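Local atomic coordinates of imelysin-like protein (Psychrobacter arcticus, PDB entry 3PF0), a protein that is of unknown function but belongs to the imelysin-like peptidase family M75 and is a putative metalloendopeptidase. Residues Cys85-Arg99 / Leu175-Ala187. Sequence-based numbering, arbitrary orientation.
Sequences CQKAPVSGDELQALR and LYANDSLDAGQCA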
loop_
_atom_site.group_PDB
_atom_site.type_symbol
_atom_site.label_atom_id
_atom_site.label_comp_id
_atom_site.label_asym_id
_atom_site.label_seq_id
_atom_site.Cartn_x
_atom_site.Cartn_y
_atom_site.Cartn_z
ATOM N N CYS A 85 -16.460 22.133 -0.370
ATOM C CA CYS A 85 -17.675 21.883 -1.146
ATOM C C CYS A 85 -18.888 22.743 -0.724
ATOM O O CYS A 85 -19.852 22.829 -1.486
ATOM C CB CYS A 85 -18.002 20.398 -1.182
ATOM S SG CYS A 85 -16.860 19.457 -2.231
ATOM N N GLN A 86 -18.771 23.497 0.381
ATOM C CA GLN A 86 -19.769 24.476 0.802
ATOM C C GLN A 86 -19.783 25.676 -0.182
ATOM O O GLN A 86 -20.804 26.359 -0.309
ATOM C CB GLN A 86 -19.491 24.941 2.233
ATOM C CG GLN A 86 -20.012 23.965 3.276
ATOM C CD GLN A 86 -19.765 24.455 4.678
ATOM O OE1 GLN A 86 -18.856 23.985 5.374
ATOM N NE2 GLN A 86 -20.579 25.405 5.128
ATOM N N LYS A 87 -18.660 25.903 -0.893
ATOM C CA LYS A 87 -18.515 26.965 -1.895
ATOM C C LYS A 87 -18.292 26.336 -3.297
ATOM O O LYS A 87 -17.362 26.710 -4.016
ATOM C CB LYS A 87 -17.383 27.944 -1.513
ATOM C CG LYS A 87 -17.627 28.712 -0.212
ATOM C CD LYS A 87 -16.432 29.574 0.178
ATOM C CE LYS A 87 -16.581 30.152 1.566
ATOM N NZ LYS A 87 -15.485 31.106 1.895
ATOM N N ALA A 88 -19.159 25.363 -3.671
ATOM C CA ALA A 88 -19.134 24.668 -4.962
ATOM C C ALA A 88 -19.583 25.615 -6.093
ATOM O O ALA A 88 -20.465 26.450 -5.859
ATOM C CB ALA A 88 -20.026 23.433 -4.918
ATOM N N PRO A 89 -18.978 25.556 -7.309
ATOM C CA PRO A 89 -17.940 24.612 -7.774
ATOM C C PRO A 89 -16.565 24.841 -7.129
ATOM O O PRO A 89 -16.187 25.975 -6.822
ATOM C CB PRO A 89 -17.913 24.844 -9.292
ATOM C CG PRO A 89 -18.345 26.269 -9.458
ATOM C CD PRO A 89 -19.397 26.466 -8.395
ATOM N N VAL A 90 -15.837 23.741 -6.897
ATOM C CA VAL A 90 -14.509 23.774 -6.284
ATOM C C VAL A 90 -13.453 23.704 -7.398
ATOM O O VAL A 90 -13.482 22.794 -8.217
ATOM C CB VAL A 90 -14.341 22.648 -5.223
ATOM C CG1 VAL A 90 -12.924 22.616 -4.649
ATOM C CG2 VAL A 90 -15.363 22.796 -4.104
ATOM N N SER A 91 -12.548 24.690 -7.434
ATOM C CA SER A 91 -11.450 24.775 -8.400
ATOM C C SER A 91 -10.246 25.480 -7.756
ATOM O O SER A 91 -10.235 25.686 -6.538
ATOM C CB SER A 91 -11.902 25.501 -9.669
ATOM O OG SER A 91 -12.371 26.810 -9.380
ATOM N N GLY A 92 -9.259 25.840 -8.580
ATOM C CA GLY A 92 -8.049 26.557 -8.173
ATOM C C GLY A 92 -7.327 25.938 -6.997
ATOM O O GLY A 92 -7.223 24.712 -6.903
ATOM N N ASP A 93 -6.880 26.792 -6.060
ATOM C CA ASP A 93 -6.163 26.407 -4.840
ATOM C C ASP A 93 -6.884 25.313 -4.023
ATOM O O ASP A 93 -6.213 24.447 -3.454
ATOM C CB ASP A 93 -5.963 27.643 -3.942
ATOM C CG ASP A 93 -5.065 28.721 -4.512
ATOM O OD1 ASP A 93 -4.159 28.380 -5.308
ATOM O OD2 ASP A 93 -5.222 29.896 -4.109
ATOM N N GLU A 94 -8.232 25.389 -3.933
ATOM C CA GLU A 94 -9.065 24.441 -3.167
ATOM C C GLU A 94 -9.031 23.056 -3.795
ATOM O O GLU A 94 -8.839 22.082 -3.074
ATOM C CB GLU A 94 -10.518 24.938 -3.022
ATOM C CG GLU A 94 -10.660 26.189 -2.162
ATOM C CD GLU A 94 -10.273 27.515 -2.802
ATOM O OE1 GLU A 94 -10.022 27.552 -4.029
ATOM O OE2 GLU A 94 -10.214 28.525 -2.065
ATOM N N LEU A 95 -9.136 22.964 -5.134
ATOM C CA LEU A 95 -9.063 21.664 -5.813
ATOM C C LEU A 95 -7.647 21.072 -5.716
ATOM O O LEU A 95 -7.522 19.862 -5.534
ATOM C CB LEU A 95 -9.519 21.730 -7.284
ATOM C CG LEU A 95 -9.484 20.387 -8.058
ATOM C CD1 LEU A 95 -10.445 19.335 -7.467
ATOM C CD2 LEU A 95 -9.752 20.594 -9.516
ATOM N N GLN A 96 -6.595 21.921 -5.803
ATOM C CA GLN A 96 -5.211 21.446 -5.695
ATOM C C GLN A 96 -4.949 20.856 -4.298
ATOM O O GLN A 96 -4.321 19.805 -4.199
ATOM C CB GLN A 96 -4.187 22.543 -6.037
ATOM C CG GLN A 96 -2.816 21.983 -6.481
ATOM C CD GLN A 96 -2.897 20.893 -7.542
ATOM O OE1 GLN A 96 -3.490 21.067 -8.625
ATOM N NE2 GLN A 96 -2.315 19.730 -7.239
ATOM N N ALA A 97 -5.476 21.500 -3.246
ATOM C CA ALA A 97 -5.367 21.040 -1.865
ATOM C C ALA A 97 -6.027 19.652 -1.718
ATOM O O ALA A 97 -5.463 18.777 -1.060
ATOM C CB ALA A 97 -6.012 22.050 -0.920
ATOM N N LEU A 98 -7.178 19.435 -2.381
ATOM C CA LEU A 98 -7.863 18.126 -2.355
ATOM C C LEU A 98 -7.026 17.048 -3.068
ATOM O O LEU A 98 -6.928 15.918 -2.587
ATOM C CB LEU A 98 -9.274 18.197 -2.965
ATOM C CG LEU A 98 -10.344 18.973 -2.177
ATOM C CD1 LEU A 98 -11.694 18.849 -2.836
ATOM C CD2 LEU A 98 -10.448 18.498 -0.739
ATOM N N ARG A 99 -6.397 17.420 -4.181
ATOM C CA ARG A 99 -5.537 16.532 -4.976
ATOM C C ARG A 99 -4.258 16.173 -4.208
ATOM O O ARG A 99 -3.851 15.014 -4.216
ATOM C CB ARG A 99 -5.187 17.182 -6.317
ATOM C CG ARG A 99 -6.357 17.186 -7.289
ATOM C CD ARG A 99 -5.978 17.936 -8.541
ATOM N NE ARG A 99 -7.049 17.912 -9.536
ATOM C CZ ARG A 99 -6.940 18.432 -10.753
ATOM N NH1 ARG A 99 -5.812 19.010 -11.136
ATOM N NH2 ARG A 99 -7.957 18.362 -11.603
ATOM N N LEU A 175 -11.353 13.439 -8.596
ATOM C CA LEU A 175 -10.543 14.659 -8.396
ATOM C C LEU A 175 -9.756 15.089 -9.651
ATOM O O LEU A 175 -9.461 16.282 -9.805
ATOM C CB LEU A 175 -9.586 14.495 -7.206
ATOM C CG LEU A 175 -10.267 14.438 -5.833
ATOM C CD1 LEU A 175 -9.314 13.942 -4.777
ATOM C CD2 LEU A 175 -10.865 15.787 -5.439
ATOM N N TYR A 176 -9.450 14.144 -10.554
ATOM C CA TYR A 176 -8.682 14.443 -11.762
ATOM C C TYR A 176 -9.490 14.434 -13.069
ATOM O O TYR A 176 -8.901 14.667 -14.128
ATOM C CB TYR A 176 -7.516 13.471 -11.882
ATOM C CG TYR A 176 -6.355 13.875 -11.014
ATOM C CD1 TYR A 176 -6.283 13.477 -9.683
ATOM C CD2 TYR A 176 -5.349 14.704 -11.505
ATOM C CE1 TYR A 176 -5.231 13.882 -8.865
ATOM C CE2 TYR A 176 -4.282 15.095 -10.703
ATOM C CZ TYR A 176 -4.229 14.685 -9.383
ATOM O OH TYR A 176 -3.178 15.078 -8.601
ATOM N N ALA A 177 -10.820 14.224 -13.000
ATOM C CA ALA A 177 -11.705 14.196 -14.177
ATOM C C ALA A 177 -11.757 15.546 -14.872
ATOM O O ALA A 177 -11.834 15.595 -16.104
ATOM C CB ALA A 177 -13.115 13.783 -13.771
ATOM N N ASN A 178 -11.769 16.640 -14.081
ATOM C CA ASN A 178 -11.843 18.022 -14.578
ATOM C C ASN A 178 -11.034 18.944 -13.677
ATOM O O ASN A 178 -10.576 18.505 -12.620
ATOM C CB ASN A 178 -13.313 18.493 -14.632
ATOM C CG ASN A 178 -14.196 17.747 -15.614
ATOM O OD1 ASN A 178 -14.032 17.840 -16.838
ATOM N ND2 ASN A 178 -15.169 17.004 -15.101
ATOM N N ASP A 179 -10.887 20.226 -14.068
ATOM C CA ASP A 179 -10.183 21.231 -13.262
ATOM C C ASP A 179 -11.187 21.957 -12.334
ATOM O O ASP A 179 -10.876 23.000 -11.763
ATOM C CB ASP A 179 -9.398 22.225 -14.156
ATOM C CG ASP A 179 -10.203 23.157 -15.047
ATOM O OD1 ASP A 179 -11.372 22.835 -15.344
ATOM O OD2 ASP A 179 -9.633 24.180 -15.505
ATOM N N SER A 180 -12.370 21.358 -12.160
ATOM C CA SER A 180 -13.468 21.886 -11.362
ATOM C C SER A 180 -14.372 20.760 -10.880
ATOM O O SER A 180 -14.621 19.810 -11.628
ATOM C CB SER A 180 -14.279 22.876 -12.198
ATOM O OG SER A 180 -15.316 23.484 -11.449
ATOM N N LEU A 181 -14.857 20.866 -9.630
ATOM C CA LEU A 181 -15.809 19.923 -9.035
ATOM C C LEU A 181 -17.150 20.604 -8.900
ATOM O O LEU A 181 -17.232 21.622 -8.214
ATOM C CB LEU A 181 -15.365 19.413 -7.636
ATOM C CG LEU A 181 -14.129 18.524 -7.495
ATOM C CD1 LEU A 181 -13.824 18.283 -6.025
ATOM C CD2 LEU A 181 -14.331 17.174 -8.149
ATOM N N ASP A 182 -18.202 20.055 -9.522
ATOM C CA ASP A 182 -19.546 20.617 -9.368
ATOM C C ASP A 182 -20.211 19.985 -8.125
ATOM O O ASP A 182 -19.581 19.154 -7.460
ATOM C CB ASP A 182 -20.402 20.463 -10.646
ATOM C CG ASP A 182 -20.731 19.051 -11.114
ATOM O OD1 ASP A 182 -20.743 18.127 -10.269
ATOM O OD2 ASP A 182 -21.042 18.885 -12.312
ATOM N N ALA A 183 -21.465 20.374 -7.814
ATOM C CA ALA A 183 -22.190 19.890 -6.639
ATOM C C ALA A 183 -22.226 18.339 -6.530
ATOM O O ALA A 183 -21.950 17.811 -5.448
ATOM C CB ALA A 183 -23.603 20.452 -6.623
ATOM N N GLY A 184 -22.539 17.648 -7.637
ATOM C CA GLY A 184 -22.593 16.188 -7.693
ATOM C C GLY A 184 -21.240 15.531 -7.482
ATOM O O GLY A 184 -21.132 14.566 -6.718
ATOM N N GLN A 185 -20.182 16.073 -8.132
ATOM C CA GLN A 185 -18.812 15.569 -7.981
ATOM C C GLN A 185 -18.302 15.785 -6.539
ATOM O O GLN A 185 -17.599 14.935 -6.000
ATOM C CB GLN A 185 -17.874 16.228 -8.996
ATOM C CG GLN A 185 -17.940 15.560 -10.360
ATOM C CD GLN A 185 -17.599 16.490 -11.502
ATOM O OE1 GLN A 185 -17.374 17.704 -11.340
ATOM N NE2 GLN A 185 -17.567 15.931 -12.696
ATOM N N CYS A 186 -18.715 16.899 -5.917
ATOM C CA CYS A 186 -18.405 17.264 -4.537
ATOM C C CYS A 186 -19.007 16.265 -3.551
ATOM O O CYS A 186 -18.319 15.830 -2.623
ATOM C CB CYS A 186 -18.890 18.675 -4.252
ATOM S SG CYS A 186 -17.556 19.876 -4.112
ATOM N N ALA A 187 -20.281 15.873 -3.787
ATOM C CA ALA A 187 -21.012 14.909 -2.968
ATOM C C ALA A 187 -20.337 13.547 -3.035
ATOM O O ALA A 187 -20.308 12.845 -2.025
ATOM C CB ALA A 187 -22.469 14.807 -3.421
HETATM O O HOH W 1 -8.772 24.529 -11.221
HETATM O O HOH W 2 -2.217 17.703 -9.179
HETATM O O HOH W 3 -2.207 14.465 -6.366
#
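The C85–C186 disulfide ties the 85-91 connection to the first turn of helix 183-214, and a single antiparallel bridge at V90 and L181 joins that connection to the 177-182 loop, at one end of this all-helical imelysin-like fold. The sulphurs, SG of C85 and SG of C186, lie 2.0 Å apart, and V90 CG2 packs 3.7 Å from C186 SG. V90 and L181 form a hydrogen-bonded pair: V90 N reaches L181 O at 2.9 Å and L181 N returns to V90 O. The cis peptide before P89 leads into this bridge, and the D182–Q185 capping box starts the helix just after it. L95 points its two methyls different ways, CD1 against L181 CG and CD2 against the backbone of D179, L95 CD2 lying 3.4 Å from D179 C; L98 CD1 meets L181 CD1, while L98 CB rests on L175 CD2. Beyond these leucines, R99 runs extended from CG to NE across one face of the Y176 ring. Its CD makes a CH-pi contact, and its guanidinium stacks on the ring with centres 4.5 Å apart and planes at 12°, a cation-pi arrangement. The edge of the R99 guanidinium grips L175 O side-on, R99 NE at 2.9 Å and R99 NH2 at 3.1 Å, the NE approach coming from above the carbonyl plane; these two bonds help hold the group flat over the ring. A leucine in place of R99 would probably leave L175 O without either of these donors and the Y176 face without its cation. Waters join Y176 OH to R99 O and Q96 NE2, and another links G92 N with D179 O. L98 also packs on L80 and A81, so the contact fastens the start of helix 92-112 between helix 48-84 and the turn joining helices 167-176 and 183-214.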